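Local atomic coordinates of acyltransferase (Actinoplanes teichomyceticus, PDB entry 4Q38), a protein that transfers long fatty acyl chains from acyl-coenzyme A to the amino sugar of teicoplanin-type glycopeptide antibiotics. Residues A85-W88 / L89-R92; D290-I293 / L294-F298. All coordinates share one frame; numbering follows the deposited sequence.

Interaction 1 of 2, residues A85-W88 / L89-R92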
# COMPACT_ATOMS: atom_id res chain seq x y z
N ALA A 85 -7.20 0.37 -25.47
CA ALA A 85 -7.83 -0.43 -24.41
C ALA A 85 -7.21 -0.06 -23.07
O ALA A 85 -7.93 0.17 -22.09
CB ALA A 85 -7.66 -1.92 -24.68
N LEU A 86 -5.88 0.03 -23.04
CA LEU A 86 -5.17 0.42 -21.83
C LEU A 86 -5.57 1.84 -21.39
O LEU A 86 -5.79 2.09 -20.20
CB LEU A 86 -3.66 0.31 -22.04
CG LEU A 86 -2.83 0.30 -20.75
CD1 LEU A 86 -1.61 -0.60 -20.92
CD2 LEU A 86 -2.42 1.71 -20.36
N TRP A 87 -5.68 2.75 -22.36
CA TRP A 87 -6.06 4.13 -22.06
C TRP A 87 -7.46 4.24 -21.52
O TRP A 87 -7.70 4.98 -20.56
CB TRP A 87 -5.87 5.06 -23.27
CG TRP A 87 -5.72 6.49 -22.84
CD1 TRP A 87 -6.72 7.45 -22.71
CD2 TRP A 87 -4.48 7.17 -22.42
NE1 TRP A 87 -6.20 8.65 -22.27
CE2 TRP A 87 -4.87 8.55 -22.07
CE3 TRP A 87 -3.14 6.79 -22.30
CZ2 TRP A 87 -3.93 9.48 -21.63
CZ3 TRP A 87 -2.21 7.75 -21.86
CH2 TRP A 87 -2.60 9.06 -21.54
N TRP A 88 -8.39 3.50 -22.13
CA TRP A 88 -9.77 3.43 -21.66
C TRP A 88 -9.82 3.09 -20.19
O TRP A 88 -10.52 3.73 -19.41
CB TRP A 88 -10.52 2.37 -22.47
CG TRP A 88 -12.00 2.22 -22.16
CD1 TRP A 88 -13.07 2.83 -22.81
CD2 TRP A 88 -12.62 1.36 -21.13
NE1 TRP A 88 -14.26 2.43 -22.28
CE2 TRP A 88 -14.07 1.55 -21.27
CE3 TRP A 88 -12.14 0.49 -20.15
CZ2 TRP A 88 -14.98 0.90 -20.44
CZ3 TRP A 88 -13.07 -0.17 -19.32
CH2 TRP A 88 -14.46 0.03 -19.47
N LEU A 89 -9.04 2.08 -19.82
CA LEU A 89 -8.98 1.58 -18.44
C LEU A 89 -8.28 2.54 -17.48
O LEU A 89 -8.70 2.69 -16.34
CB LEU A 89 -8.29 0.22 -18.42
CG LEU A 89 -8.36 -0.56 -17.12
CD1 LEU A 89 -9.80 -0.93 -16.80
CD2 LEU A 89 -7.48 -1.79 -17.21
N LEU A 90 -7.22 3.18 -17.95
CA LEU A 90 -6.49 4.17 -17.17
C LEU A 90 -7.36 5.36 -16.76
O LEU A 90 -7.32 5.80 -15.62
CB LEU A 90 -5.27 4.67 -17.96
CG LEU A 90 -4.49 5.87 -17.42
CD1 LEU A 90 -3.79 5.54 -16.11
CD2 LEU A 90 -3.50 6.35 -18.47
N GLU A 91 -8.16 5.87 -17.70
CA GLU A 91 -9.07 6.99 -17.44
C GLU A 91 -10.11 6.64 -16.39
O GLU A 91 -10.33 7.41 -15.46
CB GLU A 91 -9.81 7.38 -18.72
CG GLU A 91 -8.96 8.04 -19.78
CD GLU A 91 -9.79 8.51 -20.96
OE1 GLU A 91 -10.49 7.68 -21.58
OE2 GLU A 91 -9.73 9.72 -21.25
N ARG A 92 -10.75 5.49 -16.57
CA ARG A 92 -11.84 5.06 -15.70
C ARG A 92 -11.37 4.59 -14.32
O ARG A 92 -12.06 4.81 -13.33
CB ARG A 92 -12.69 3.98 -16.38
CG ARG A 92 -13.63 4.58 -17.42
CD ARG A 92 -13.84 3.70 -18.63
NE ARG A 92 -14.50 4.46 -19.70
CZ ARG A 92 -13.87 5.22 -20.59
NH1 ARG A 92 -12.54 5.32 -20.59
NH2 ARG A 92 -14.57 5.89 -21.51
O HOH W 1 -7.11 11.43 -21.46
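Trp88 and Arg92, one turn apart on helix 84-98, form an i to i+4 cation-pi stack in the N-terminal domain of this GNAT-type acyltransferase. The guanidinium lies flat over the indole, its plane 6° from that of the ring, with CZ of Arg92 3.5 Å from the centroid of the Trp88 five-membered ring. CD of Arg92 continues over the same face, 3.5 Å from the centroid of the six-membered ring of Trp88, a CH-pi contact. A bend at chi2 (145°) brings the arginine chain back over the indole. Arg92 NH1 then donates to Trp88 O at 2.8 Å, with the oxygen at the edge of the guanidinium group and in its plane. That oxygen also takes a weak bond from the backbone N of Arg92, so the residue that stacks on the tryptophan also grips its carbonyl. NH1 has a second partner in Glu91 OE1, a salt bridge at 3.3 Å that arrives on the anti side but well out of the carboxylate plane.

Trp87 faces another way round the helix. Its CG stands anti to the backbone N (chi1 -157°), which carries the indole toward the next turn, where CD2 of Leu90 rests over the six-membered ring, 3.9 Å from its centroid. Leu90 continues into the interior against Phe125 and Val129 of helix 125-143. On another flank, Leu89 packs on Leu35 and Leu38 of helix 32-41, while Trp88 reaches Val21 of helix 18-25; the helix is thus wedged among three others. At the more polar side, one water joins Trp87 to Glu91: in the plane of the indole it accepts from Trp87 NE1 at 3.0 Å, and it donates to Glu91 OE2 at 3.1 Å.

Interaction 2 of 2, residues D290-I293 / L294-F298. With COA (coenzyme A), chain D.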
# COMPACT_ATOMS: atom_id res chain seq x y z
N ASP A 290 0.77 -17.25 7.85
CA ASP A 290 2.06 -17.64 7.29
C ASP A 290 2.46 -16.81 6.05
O ASP A 290 3.60 -16.37 5.94
CB ASP A 290 2.06 -19.13 6.94
CG ASP A 290 2.07 -20.02 8.19
OD1 ASP A 290 2.22 -19.51 9.32
OD2 ASP A 290 1.93 -21.25 8.02
N SER A 291 1.52 -16.61 5.14
CA SER A 291 1.81 -15.88 3.90
C SER A 291 2.18 -14.41 4.19
O SER A 291 3.06 -13.85 3.55
CB SER A 291 0.64 -15.97 2.92
OG SER A 291 -0.55 -15.47 3.51
N SER A 292 1.53 -13.81 5.19
CA SER A 292 1.80 -12.43 5.56
C SER A 292 3.24 -12.24 6.05
O SER A 292 3.96 -11.40 5.52
CB SER A 292 0.81 -11.95 6.63
OG SER A 292 1.05 -10.60 6.96
N ILE A 293 3.67 -13.04 7.04
CA ILE A 293 5.03 -12.90 7.57
C ILE A 293 6.07 -13.23 6.49
O ILE A 293 7.14 -12.63 6.44
CB ILE A 293 5.24 -13.69 8.90
CG1 ILE A 293 6.48 -13.16 9.65
CG2 ILE A 293 5.35 -15.20 8.66
CD1 ILE A 293 6.56 -13.61 11.11
N LEU A 294 5.74 -14.17 5.60
CA LEU A 294 6.65 -14.53 4.53
C LEU A 294 6.77 -13.36 3.52
O LEU A 294 7.87 -13.06 3.05
CB LEU A 294 6.21 -15.83 3.85
CG LEU A 294 6.48 -17.13 4.64
CD1 LEU A 294 5.68 -18.29 4.07
CD2 LEU A 294 7.96 -17.45 4.69
N GLU A 295 5.65 -12.70 3.24
CA GLU A 295 5.67 -11.49 2.38
C GLU A 295 6.59 -10.44 2.99
O GLU A 295 7.54 -9.98 2.34
CB GLU A 295 4.26 -10.93 2.16
CG GLU A 295 4.19 -9.53 1.55
CD GLU A 295 4.66 -9.46 0.09
OE1 GLU A 295 4.69 -10.51 -0.59
OE2 GLU A 295 5.02 -8.36 -0.37
N PHE A 296 6.34 -10.07 4.24
CA PHE A 296 7.08 -8.96 4.84
C PHE A 296 8.51 -9.22 5.28
O PHE A 296 9.31 -8.28 5.38
CB PHE A 296 6.25 -8.31 5.94
CG PHE A 296 5.06 -7.57 5.42
CD1 PHE A 296 5.23 -6.39 4.69
CD2 PHE A 296 3.78 -8.07 5.60
CE1 PHE A 296 4.14 -5.70 4.18
CE2 PHE A 296 2.68 -7.40 5.08
CZ PHE A 296 2.86 -6.21 4.37
N VAL A 297 8.84 -10.49 5.52
CA VAL A 297 10.22 -10.84 5.88
C VAL A 297 11.06 -11.19 4.65
O VAL A 297 12.24 -10.87 4.61
CB VAL A 297 10.27 -11.96 6.95
CG1 VAL A 297 11.70 -12.40 7.22
CG2 VAL A 297 9.64 -11.47 8.25
N PHE A 298 10.45 -11.83 3.66
CA PHE A 298 11.19 -12.33 2.50
C PHE A 298 10.67 -11.86 1.14
O PHE A 298 11.29 -12.16 0.11
CB PHE A 298 11.17 -13.86 2.46
CG PHE A 298 11.71 -14.52 3.69
CD1 PHE A 298 13.09 -14.56 3.93
CD2 PHE A 298 10.85 -15.14 4.60
CE1 PHE A 298 13.59 -15.19 5.06
CE2 PHE A 298 11.35 -15.77 5.73
CZ PHE A 298 12.72 -15.80 5.96
N1A COA D . 13.19 -8.86 7.12
C2A COA D . 14.32 -9.44 7.56
N3A COA D . 14.85 -9.22 8.77
C4A COA D . 14.25 -8.37 9.64
C5A COA D . 13.00 -7.69 9.23
C6A COA D . 12.48 -7.99 7.88
N6A COA D . 11.34 -7.43 7.40
N7A COA D . 12.64 -6.92 10.27
C8A COA D . 13.55 -7.08 11.25
N9A COA D . 14.52 -7.94 10.87
C1B COA D . 15.68 -8.38 11.67
C2B COA D . 16.51 -7.24 12.23
O2B COA D . 17.51 -6.85 11.30
C3B COA D . 17.07 -7.85 13.50
O3B COA D . 18.12 -8.75 13.14
P3B COA D . 19.29 -9.21 14.16
O7A COA D . 20.16 -8.00 14.26
O8A COA D . 19.87 -10.41 13.45
O9A COA D . 18.59 -9.58 15.45
C4B COA D . 15.90 -8.69 14.00
O4B COA D . 15.19 -9.08 12.82
C5B COA D . 14.96 -7.96 14.97
O5B COA D . 14.36 -6.83 14.32
P1A COA D . 13.53 -5.71 15.10
O1A COA D . 14.44 -4.76 15.83
O2A COA D . 12.45 -6.42 15.87
O3A COA D . 12.81 -4.92 13.88
P2A COA D . 13.44 -3.69 13.05
O4A COA D . 13.11 -2.40 13.76
O5A COA D . 14.87 -3.96 12.67
O6A COA D . 12.57 -3.80 11.70
CBP COA D . 10.57 -3.21 10.39
CCP COA D . 11.15 -3.62 11.74
CDP COA D . 9.06 -3.12 10.60
CEP COA D . 11.13 -1.86 10.01
CAP COA D . 10.91 -4.27 9.31
OAP COA D . 10.49 -5.56 9.75
C9P COA D . 10.33 -4.04 7.93
O9P COA D . 10.82 -3.21 7.19
N8P COA D . 9.31 -4.82 7.55
C7P COA D . 8.56 -4.59 6.33
C6P COA D . 7.34 -3.71 6.58
C5P COA D . 6.35 -4.41 7.50
O5P COA D . 6.51 -5.57 7.83
N4P COA D . 5.32 -3.66 7.92
C3P COA D . 4.16 -4.24 8.60
C2P COA D . 3.20 -4.94 7.65
S1P COA D . 1.79 -5.63 8.58
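Ile293 and Val297 lie side by side on the buried flank of helix 290-298, in the GNAT-like domain, with Ile293 CG1 3.8 Å from Val297 CG2. Ile293 also meets Val318, and Val297 meets Leu314, both on helix 313-323, so this flank is closely packed. The first turn has the solvent side, where Ser291 is exposed. Further along, the Glu295 carboxylate is held by salt bridges to Lys168 and Arg299.

Phe296 stands between helix and cofactor. Its backbone N donates to Ser292 O at 3.0 Å, while Ser292 OG comes to the ring edge in plane, 4.0 Å from Phe296 CD2. With CG beside the backbone N (chi1 -70°), the ring presents one face to the end of the pantetheine arm: C2P of coenzyme A sits 3.4 Å above the plane, over its centre. Glu295 CG lies over the opposite face. The Trp252 ring meets Phe296 at a shallow angle, and the bound decanoyl glucosamine also touches Phe296.

At the last turn the adenine amino group, N6A of coenzyme A, donates to Phe296 O at 3.0 Å. One residue therefore meets the cofactor at the adenine and near the thiol: its carbonyl takes the N6A hydrogen bond and its ring packs on the carbon next to the sulfur, consistent with a role in placing the thioester end near the acceptor sugar.

From the N terminus, the chain first builds a helical domain, and interaction 1 falls early in it, within helix 84-98. The chain then runs through further helices before entering the mixed sheet of the GNAT-like domain, where interaction 2 lies on helix 290-298. Each contact joins consecutive residues of a single helix, so neither closes a long loop; the two follow in series and neither nest nor cross. The centres of interactions 1 and 2 are about 33 Å apart, and the nearest atoms of interactions 1 and 2 about 22 Å apart. Residues 85-92 tie their helix into the N-terminal bundle, away from the ligands, whereas residues 290-298 join helix 313-323 to the coenzyme A pocket.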